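Local atomic coordinates of acyl-CoA hydrolase (Bacillus cereus, PDB entry 1Y7U), a protein that probably hydrolyses long-chain fatty acyl-CoA thioesters, releasing coenzyme A, and binds coenzyme A and calcium. Residues 44-49 with 100-105; 121-124 with 130-133. All blocks are in the same frame, centred on the assembly; numbering follows the deposited sequence.

Interaction 1 (44-49 with 100-105)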
ATOM      1  N   SER A  44     -11.062  -5.255  -8.614  1.00 28.48           N
ATOM      2  CA  SER A  44     -10.387  -5.837  -7.462  1.00 30.62           C
ATOM      3  C   SER A  44     -11.342  -5.840  -6.270  1.00 29.64           C
ATOM      4  O   SER A  44     -11.468  -6.834  -5.546  1.00 27.93           O
ATOM      5  CB  SER A  44      -9.137  -5.039  -7.109  1.00 36.42           C
ATOM      6  OG  SER A  44      -8.452  -5.636  -6.021  1.00 53.00           O
ATOM      7  N   GLU A  45     -12.032  -4.725  -6.084  1.00 27.32           N
ATOM      8  CA  GLU A  45     -12.950  -4.597  -4.974  1.00 29.21           C
ATOM      9  C   GLU A  45     -14.186  -5.477  -5.085  1.00 29.02           C
ATOM     10  O   GLU A  45     -14.659  -6.003  -4.081  1.00 27.87           O
ATOM     11  CB  GLU A  45     -13.371  -3.144  -4.816  1.00 32.88           C
ATOM     12  CG  GLU A  45     -13.344  -2.697  -3.384  1.00 39.85           C
ATOM     13  CD  GLU A  45     -11.938  -2.609  -2.846  1.00 43.06           C
ATOM     14  OE1 GLU A  45     -11.273  -1.584  -3.101  1.00 44.59           O
ATOM     15  OE2 GLU A  45     -11.492  -3.566  -2.179  1.00 45.49           O
HETATM   16  N   MSE A  46     -14.728  -5.631  -6.291  1.00 30.32           N
HETATM   17  CA  MSE A  46     -15.913  -6.464  -6.463  1.00 32.36           C
HETATM   18  C   MSE A  46     -15.591  -7.886  -6.036  1.00 31.33           C
HETATM   19  O   MSE A  46     -16.332  -8.503  -5.266  1.00 31.03           O
HETATM   20  CB  MSE A  46     -16.364  -6.472  -7.916  1.00 37.99           C
HETATM   21  CG  MSE A  46     -16.799  -5.131  -8.439  1.00 48.14           C
HETATM   22 SE   MSE A  46     -17.391  -5.281 -10.262  1.00 61.04          SE
HETATM   23  CE  MSE A  46     -19.202  -4.660 -10.042  1.00 60.02           C
ATOM     24  N   ASP A  47     -14.475  -8.398  -6.544  1.00 29.20           N
ATOM     25  CA  ASP A  47     -14.027  -9.747  -6.227  1.00 28.91           C
ATOM     26  C   ASP A  47     -13.790  -9.905  -4.724  1.00 28.75           C
ATOM     27  O   ASP A  47     -14.179 -10.906  -4.124  1.00 28.05           O
ATOM     28  CB  ASP A  47     -12.735 -10.056  -7.001  1.00 28.58           C
ATOM     29  CG  ASP A  47     -12.122 -11.396  -6.624  1.00 30.04           C
ATOM     30  OD1 ASP A  47     -12.760 -12.439  -6.875  1.00 31.47           O
ATOM     31  OD2 ASP A  47     -10.995 -11.413  -6.075  1.00 32.38           O
HETATM   32  N   MSE A  48     -13.171  -8.899  -4.120  1.00 29.22           N
HETATM   33  CA  MSE A  48     -12.850  -8.940  -2.704  1.00 30.28           C
HETATM   34  C   MSE A  48     -14.070  -9.104  -1.829  1.00 29.17           C
HETATM   35  O   MSE A  48     -14.176 -10.042  -1.036  1.00 28.95           O
HETATM   36  CB  MSE A  48     -12.113  -7.664  -2.302  1.00 35.49           C
HETATM   37  CG  MSE A  48     -11.683  -7.625  -0.844  1.00 44.27           C
HETATM   38 SE   MSE A  48     -10.488  -9.072  -0.341  1.00 54.96          SE
HETATM   39  CE  MSE A  48     -11.743 -10.099   0.678  1.00 51.44           C
ATOM     40  N   VAL A  49     -14.993  -8.173  -1.978  1.00 28.11           N
ATOM     41  CA  VAL A  49     -16.207  -8.168  -1.201  1.00 26.45           C
ATOM     42  C   VAL A  49     -17.032  -9.434  -1.491  1.00 26.60           C
ATOM     43  O   VAL A  49     -17.734  -9.951  -0.623  1.00 26.74           O
ATOM     44  CB  VAL A  49     -16.977  -6.871  -1.518  1.00 25.26           C
ATOM     45  CG1 VAL A  49     -18.069  -7.128  -2.532  1.00 24.43           C
ATOM     46  CG2 VAL A  49     -17.494  -6.257  -0.244  1.00 25.33           C
ATOM     47  N   VAL A 100     -22.672  -8.673  -7.382  1.00 28.17           N
ATOM     48  CA  VAL A 100     -21.979  -7.536  -6.809  1.00 28.01           C
ATOM     49  C   VAL A 100     -22.526  -6.273  -7.420  1.00 28.43           C
ATOM     50  O   VAL A 100     -22.669  -6.158  -8.636  1.00 28.81           O
ATOM     51  CB  VAL A 100     -20.474  -7.594  -7.059  1.00 27.86           C
ATOM     52  CG1 VAL A 100     -19.793  -6.491  -6.270  1.00 29.76           C
ATOM     53  CG2 VAL A 100     -19.933  -8.952  -6.653  1.00 29.89           C
ATOM     54  N   LYS A 101     -22.804  -5.314  -6.556  1.00 29.18           N
ATOM     55  CA  LYS A 101     -23.384  -4.050  -6.948  1.00 28.80           C
ATOM     56  C   LYS A 101     -22.450  -2.911  -6.520  1.00 29.42           C
ATOM     57  O   LYS A 101     -21.988  -2.874  -5.381  1.00 29.23           O
ATOM     58  CB  LYS A 101     -24.736  -3.992  -6.259  1.00 30.72           C
ATOM     59  CG  LYS A 101     -25.508  -2.737  -6.316  1.00 36.13           C
ATOM     60  CD  LYS A 101     -26.723  -2.975  -5.457  1.00 40.78           C
ATOM     61  CE  LYS A 101     -27.455  -1.708  -5.131  1.00 47.15           C
ATOM     62  NZ  LYS A 101     -28.599  -2.048  -4.249  1.00 54.11           N
ATOM     63  N   VAL A 102     -22.146  -2.003  -7.442  1.00 28.19           N
ATOM     64  CA  VAL A 102     -21.266  -0.879  -7.138  1.00 26.05           C
ATOM     65  C   VAL A 102     -22.008   0.442  -7.339  1.00 27.97           C
ATOM     66  O   VAL A 102     -22.444   0.765  -8.445  1.00 28.30           O
ATOM     67  CB  VAL A 102     -20.008  -0.900  -8.030  1.00 23.98           C
ATOM     68  CG1 VAL A 102     -19.120   0.281  -7.711  1.00 21.51           C
ATOM     69  CG2 VAL A 102     -19.245  -2.195  -7.816  1.00 23.95           C
ATOM     70  N   VAL A 103     -22.133   1.208  -6.261  1.00 27.97           N
ATOM     71  CA  VAL A 103     -22.843   2.476  -6.291  1.00 28.22           C
ATOM     72  C   VAL A 103     -21.979   3.658  -5.891  1.00 29.99           C
ATOM     73  O   VAL A 103     -21.352   3.646  -4.838  1.00 30.30           O
ATOM     74  CB  VAL A 103     -24.048   2.434  -5.341  1.00 25.44           C
ATOM     75  CG1 VAL A 103     -24.780   3.762  -5.360  1.00 25.80           C
ATOM     76  CG2 VAL A 103     -24.966   1.310  -5.733  1.00 23.64           C
ATOM     77  N   SER A 104     -21.952   4.685  -6.732  1.00 32.42           N
ATOM     78  CA  SER A 104     -21.184   5.879  -6.427  1.00 37.35           C
ATOM     79  C   SER A 104     -22.149   6.918  -5.867  1.00 38.42           C
ATOM     80  O   SER A 104     -23.315   6.971  -6.253  1.00 39.58           O
ATOM     81  CB  SER A 104     -20.484   6.415  -7.681  1.00 40.91           C
ATOM     82  OG  SER A 104     -21.411   6.751  -8.694  1.00 50.25           O
ATOM     83  N   GLU A 105     -21.670   7.740  -4.947  1.00 40.75           N
ATOM     84  CA  GLU A 105     -22.518   8.742  -4.335  1.00 43.75           C
ATOM     85  C   GLU A 105     -21.811  10.079  -4.215  1.00 45.08           C
ATOM     86  O   GLU A 105     -20.701  10.152  -3.677  1.00 44.83           O
ATOM     87  CB  GLU A 105     -22.937   8.254  -2.959  1.00 46.66           C
ATOM     88  CG  GLU A 105     -23.655   9.271  -2.127  1.00 51.72           C
ATOM     89  CD  GLU A 105     -23.905   8.758  -0.735  1.00 56.28           C
ATOM     90  OE1 GLU A 105     -24.386   9.538   0.111  1.00 59.83           O
ATOM     91  OE2 GLU A 105     -23.620   7.565  -0.489  1.00 58.86           O
TER

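Interaction 2 (121-124 with 130-133). With COA (coenzyme A), chain F.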
ATOM      1  N   THR A 121     -18.035 -15.886  -9.779  1.00 24.08           N
ATOM      2  CA  THR A 121     -18.236 -17.276  -9.421  1.00 26.31           C
ATOM      3  C   THR A 121     -17.101 -17.774  -8.538  1.00 27.21           C
ATOM      4  O   THR A 121     -15.928 -17.592  -8.869  1.00 25.78           O
ATOM      5  CB  THR A 121     -18.317 -18.159 -10.691  1.00 27.33           C
ATOM      6  OG1 THR A 121     -19.350 -17.661 -11.549  1.00 27.18           O
ATOM      7  CG2 THR A 121     -18.625 -19.603 -10.322  1.00 24.88           C
ATOM      8  N   PHE A 122     -17.460 -18.396  -7.417  1.00 28.56           N
ATOM      9  CA  PHE A 122     -16.476 -18.945  -6.487  1.00 31.07           C
ATOM     10  C   PHE A 122     -16.680 -20.448  -6.295  1.00 32.60           C
ATOM     11  O   PHE A 122     -17.800 -20.948  -6.389  1.00 34.68           O
ATOM     12  CB  PHE A 122     -16.570 -18.250  -5.121  1.00 29.56           C
ATOM     13  CG  PHE A 122     -16.007 -16.852  -5.099  1.00 29.65           C
ATOM     14  CD1 PHE A 122     -16.788 -15.765  -5.479  1.00 29.91           C
ATOM     15  CD2 PHE A 122     -14.688 -16.628  -4.720  1.00 27.51           C
ATOM     16  CE1 PHE A 122     -16.263 -14.476  -5.482  1.00 30.06           C
ATOM     17  CE2 PHE A 122     -14.154 -15.350  -4.718  1.00 28.20           C
ATOM     18  CZ  PHE A 122     -14.942 -14.270  -5.100  1.00 32.02           C
ATOM     19  N   VAL A 123     -15.593 -21.167  -6.033  1.00 32.98           N
ATOM     20  CA  VAL A 123     -15.661 -22.607  -5.802  1.00 33.42           C
ATOM     21  C   VAL A 123     -15.057 -22.922  -4.442  1.00 35.64           C
ATOM     22  O   VAL A 123     -13.906 -22.572  -4.166  1.00 34.91           O
ATOM     23  CB  VAL A 123     -14.869 -23.406  -6.861  1.00 32.61           C
ATOM     24  CG1 VAL A 123     -14.822 -24.882  -6.468  1.00 27.95           C
ATOM     25  CG2 VAL A 123     -15.508 -23.241  -8.224  1.00 30.28           C
ATOM     26  N   ALA A 124     -15.831 -23.589  -3.594  1.00 36.49           N
ATOM     27  CA  ALA A 124     -15.356 -23.947  -2.264  1.00 36.16           C
ATOM     28  C   ALA A 124     -14.396 -25.123  -2.370  1.00 37.46           C
ATOM     29  O   ALA A 124     -14.694 -26.122  -3.020  1.00 38.14           O
ATOM     30  CB  ALA A 124     -16.533 -24.302  -1.367  1.00 35.73           C
ATOM     31  N   ASN A 130      -9.882 -29.928  -3.341  1.00 59.48           N
ATOM     32  CA  ASN A 130     -10.981 -30.726  -3.862  1.00 55.84           C
ATOM     33  C   ASN A 130     -12.262 -29.924  -3.697  1.00 51.37           C
ATOM     34  O   ASN A 130     -12.568 -29.461  -2.600  1.00 49.68           O
ATOM     35  CB  ASN A 130     -11.116 -32.043  -3.094  1.00 58.58           C
ATOM     36  CG  ASN A 130      -9.884 -32.912  -3.206  1.00 62.10           C
ATOM     37  OD1 ASN A 130      -9.397 -33.187  -4.308  1.00 63.68           O
ATOM     38  ND2 ASN A 130      -9.373 -33.361  -2.063  1.00 63.29           N
ATOM     39  N   PRO A 131     -13.012 -29.713  -4.791  1.00 47.38           N
ATOM     40  CA  PRO A 131     -14.253 -28.951  -4.644  1.00 44.14           C
ATOM     41  C   PRO A 131     -15.090 -29.602  -3.548  1.00 42.27           C
ATOM     42  O   PRO A 131     -15.070 -30.820  -3.385  1.00 41.56           O
ATOM     43  CB  PRO A 131     -14.874 -29.062  -6.024  1.00 42.92           C
ATOM     44  CG  PRO A 131     -13.664 -28.987  -6.908  1.00 44.36           C
ATOM     45  CD  PRO A 131     -12.702 -29.943  -6.212  1.00 45.94           C
ATOM     46  N   VAL A 132     -15.814 -28.787  -2.793  1.00 40.76           N
ATOM     47  CA  VAL A 132     -16.617 -29.288  -1.690  1.00 40.42           C
ATOM     48  C   VAL A 132     -18.046 -28.752  -1.688  1.00 40.30           C
ATOM     49  O   VAL A 132     -18.274 -27.564  -1.902  1.00 41.66           O
ATOM     50  CB  VAL A 132     -15.936 -28.930  -0.345  1.00 40.45           C
ATOM     51  CG1 VAL A 132     -16.915 -29.062   0.812  1.00 42.96           C
ATOM     52  CG2 VAL A 132     -14.751 -29.835  -0.131  1.00 39.71           C
ATOM     53  N   PRO A 133     -19.029 -29.626  -1.434  1.00 40.08           N
ATOM     54  CA  PRO A 133     -20.427 -29.187  -1.412  1.00 39.84           C
ATOM     55  C   PRO A 133     -20.647 -27.895  -0.614  1.00 39.43           C
ATOM     56  O   PRO A 133     -19.974 -27.626   0.383  1.00 38.37           O
ATOM     57  CB  PRO A 133     -21.163 -30.395  -0.823  1.00 39.24           C
ATOM     58  CG  PRO A 133     -20.086 -31.141  -0.071  1.00 40.29           C
ATOM     59  CD  PRO A 133     -18.914 -31.025  -0.995  1.00 39.13           C
TER
HETATM   60  N1A COA F 201     -16.568 -20.445 -14.484  1.00 76.21           N
HETATM   61  C2A COA F 201     -17.583 -20.681 -13.624  1.00 75.17           C
HETATM   62  N3A COA F 201     -17.600 -21.823 -12.886  1.00 75.45           N
HETATM   63  C4A COA F 201     -16.630 -22.705 -13.005  1.00 76.95           C
HETATM   64  C5A COA F 201     -15.591 -22.461 -13.831  1.00 76.82           C
HETATM   65  C6A COA F 201     -15.538 -21.313 -14.594  1.00 76.62           C
HETATM   66  N6A COA F 201     -14.423 -20.876 -15.175  1.00 73.05           N
HETATM   67  N7A COA F 201     -14.793 -23.491 -13.739  1.00 76.94           N
HETATM   68  C8A COA F 201     -15.273 -24.343 -12.868  1.00 76.64           C
HETATM   69  N9A COA F 201     -16.427 -23.891 -12.416  1.00 77.88           N
HETATM   70  C1B COA F 201     -17.205 -24.546 -11.359  1.00 78.85           C
HETATM   71  C2B COA F 201     -18.406 -25.326 -11.826  1.00 77.79           C
HETATM   72  O2B COA F 201     -19.514 -24.480 -11.702  1.00 78.12           O
HETATM   73  C3B COA F 201     -18.533 -26.497 -10.878  1.00 75.97           C
HETATM   74  O3B COA F 201     -19.654 -26.180 -10.159  1.00 68.81           O
HETATM   75  P3B COA F 201     -20.680 -27.062  -9.469  1.00 60.11           P
HETATM   76  O7A COA F 201     -21.352 -26.217  -8.600  1.00 58.50           O
HETATM   77  O8A COA F 201     -20.281 -28.167  -8.721  1.00 61.17           O
HETATM   78  O9A COA F 201     -21.643 -27.471 -10.368  1.00 60.26           O
HETATM   79  C4B COA F 201     -17.321 -26.317 -10.010  1.00 79.96           C
HETATM   80  O4B COA F 201     -16.454 -25.555 -10.772  1.00 80.24           O
HETATM   81  C5B COA F 201     -16.597 -27.575  -9.660  1.00 84.67           C
HETATM   82  O5B COA F 201     -15.560 -27.771 -10.583  1.00 91.57           O
HETATM   83  P1A COA F 201     -14.833 -29.167 -10.830  1.00 94.88           P
HETATM   84  O1A COA F 201     -15.025 -29.653 -12.199  1.00 94.23           O
HETATM   85  O2A COA F 201     -15.337 -30.192  -9.920  1.00 92.67           O
HETATM   86  O3A COA F 201     -13.270 -28.949 -10.681  1.00 94.77           O
HETATM   87  P2A COA F 201     -12.339 -27.809 -11.274  1.00 94.20           P
HETATM   88  O4A COA F 201     -12.607 -27.486 -12.682  1.00 93.28           O
HETATM   89  O5A COA F 201     -10.997 -28.311 -11.131  1.00 93.84           O
HETATM   90  O6A COA F 201     -12.524 -26.526 -10.364  1.00 92.58           O
HETATM   91  CBP COA F 201     -11.115 -24.605 -10.981  1.00 84.24           C
HETATM   92  CCP COA F 201     -11.527 -25.627  -9.929  1.00 86.72           C
HETATM   93  CDP COA F 201     -11.245 -25.117 -12.392  1.00 83.87           C
HETATM   94  CEP COA F 201     -11.988 -23.383 -10.865  1.00 81.46           C
HETATM   95  CAP COA F 201      -9.599 -24.421 -10.914  1.00 82.92           C
HETATM   96  OAP COA F 201      -8.976 -24.934 -12.066  1.00 83.34           O
HETATM   97  C9P COA F 201      -8.879 -23.352 -10.162  1.00 79.91           C
HETATM   98  O9P COA F 201      -8.320 -23.658  -8.940  1.00 78.12           O
HETATM   99  N8P COA F 201      -8.794 -22.165 -10.672  1.00 76.26           N
HETATM  100  C7P COA F 201      -8.809 -20.994  -9.858  1.00 74.63           C
HETATM  101  C6P COA F 201      -8.025 -21.063  -8.562  1.00 74.66           C
HETATM  102  C5P COA F 201      -7.531 -19.731  -8.100  1.00 73.79           C
HETATM  103  O5P COA F 201      -6.521 -19.652  -7.370  1.00 73.92           O
HETATM  104  N4P COA F 201      -8.210 -18.692  -8.508  1.00 71.58           N
HETATM  105  C3P COA F 201      -7.601 -17.418  -8.603  1.00 71.80           C
HETATM  106  C2P COA F 201      -6.766 -17.370  -9.848  1.00 72.35           C
HETATM  107  S1P COA F 201      -5.050 -17.316  -9.467  1.00 78.20           S

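Interaction 1 (44-49 with 100-105)
M46 and V100 have the nearest CA atoms, 6.2 Å apart; the axes of helix segment 44-49 and strand segment 100-105 approach to 8.9 Å, with N-to-C directions 132° apart. This is the core of a hotdog fold: helix 39-58 is the sausage and the antiparallel sheet wraps it. The contact is buried and apolar, with no hydrogen bond between the segments.

M46 is a selenomethionine and carries most of the helix side of the contact, against V100 and V102. Its CB packs on V100 CG1 at 3.8 Å. CG is set opposite the carbonyl carbon (chi1 -63°), and the next torsion is extended. The chain then bends at chi3, and the terminal methyl is delivered to the strand one inward-facing residue further along. There M46 lies at about a right angle to V102. V100 turns both methyls to the helix: CG1 meets M46 and V49, while CG2 is 3.9 Å from the carbonyl O of M46. V49 sits one helical turn on and reaches V100 with CG1 at 4.2 Å. V100 and V102 point toward the helix, and K101 between them points away, the alternation expected of a strand.

Neighbouring strands complete the packing. M46 also touches M67 of strand 61-71, and V49 and V102 both touch Y84 of strand 81-91. On the outer face, K101 NZ is hydrogen-bonded to T173 O of the second subunit. The far end of the M46 side chain is its methyl CE, placed 3.3 Å from V102 CG2.

Interaction 2 (121-124 with 130-133)
A124 and V132 meet at a flat group, the A124 carbonyl: V132 N comes to A124 O from above the carbonyl plane, 37° out of it, in a hydrogen bond of 2.9 Å. P131 CA also lies against this oxygen, in a CA-H...O contact of 3.3 Å. The other flat group is the adenine of coenzyme A. The T121 methyl CG2 meets its N3A/C2A edge obliquely, from one side of the plane and outside the ring, 3.5 Å from N3A. The puckered ring of P131 has V123 CG1 over one side, 4.2 Å from P131 CB. The coenzyme A diphosphate lies beyond P131 CG, which is 3.7 Å from O2A.

Segment 130-133 has no regular structure. It follows strand 112-125 and folds back beside the strand's end. A124 also has a backbone hydrogen bond with T94, where the strand meets the start of strand 95-105.

V123 splits its methyls between protein and ligand. CG1 stands opposite the backbone N (chi1 173°) and serves the proline, while CG2 meets the ribose, 3.6 Å from O4B.

T121, V123 and P131 thus form part of the coenzyme A pocket, whose polar bonds include T94 N and S95 OG. The chemistry implies a division of labour: one backbone bond joins the loop to the strand, while these three side chains offer the nucleotide carbon surfaces.

Overall arrangement
Interaction 1 closes in the chain before interaction 2 opens, and their centres are 22 Å apart. Strands 95-105 and 112-125, neighbours in the sheet, connect them. They touch directly where D47 OD1 of the helix lies 3.4 Å from F122 CZ. Interaction 1 is core packing, about 7 Å from the chain centre; interaction 2 lies about 16 Å from it, at the coenzyme A pocket. That ligand also bonds D71 OD1 and F72 O of the second subunit, so the pocket spans two chains. The V102 side chain, in turn, is about 7 Å from a bound coenzyme A and about 5 Å from that of V76, a residue seen to bind coenzyme A in this protein.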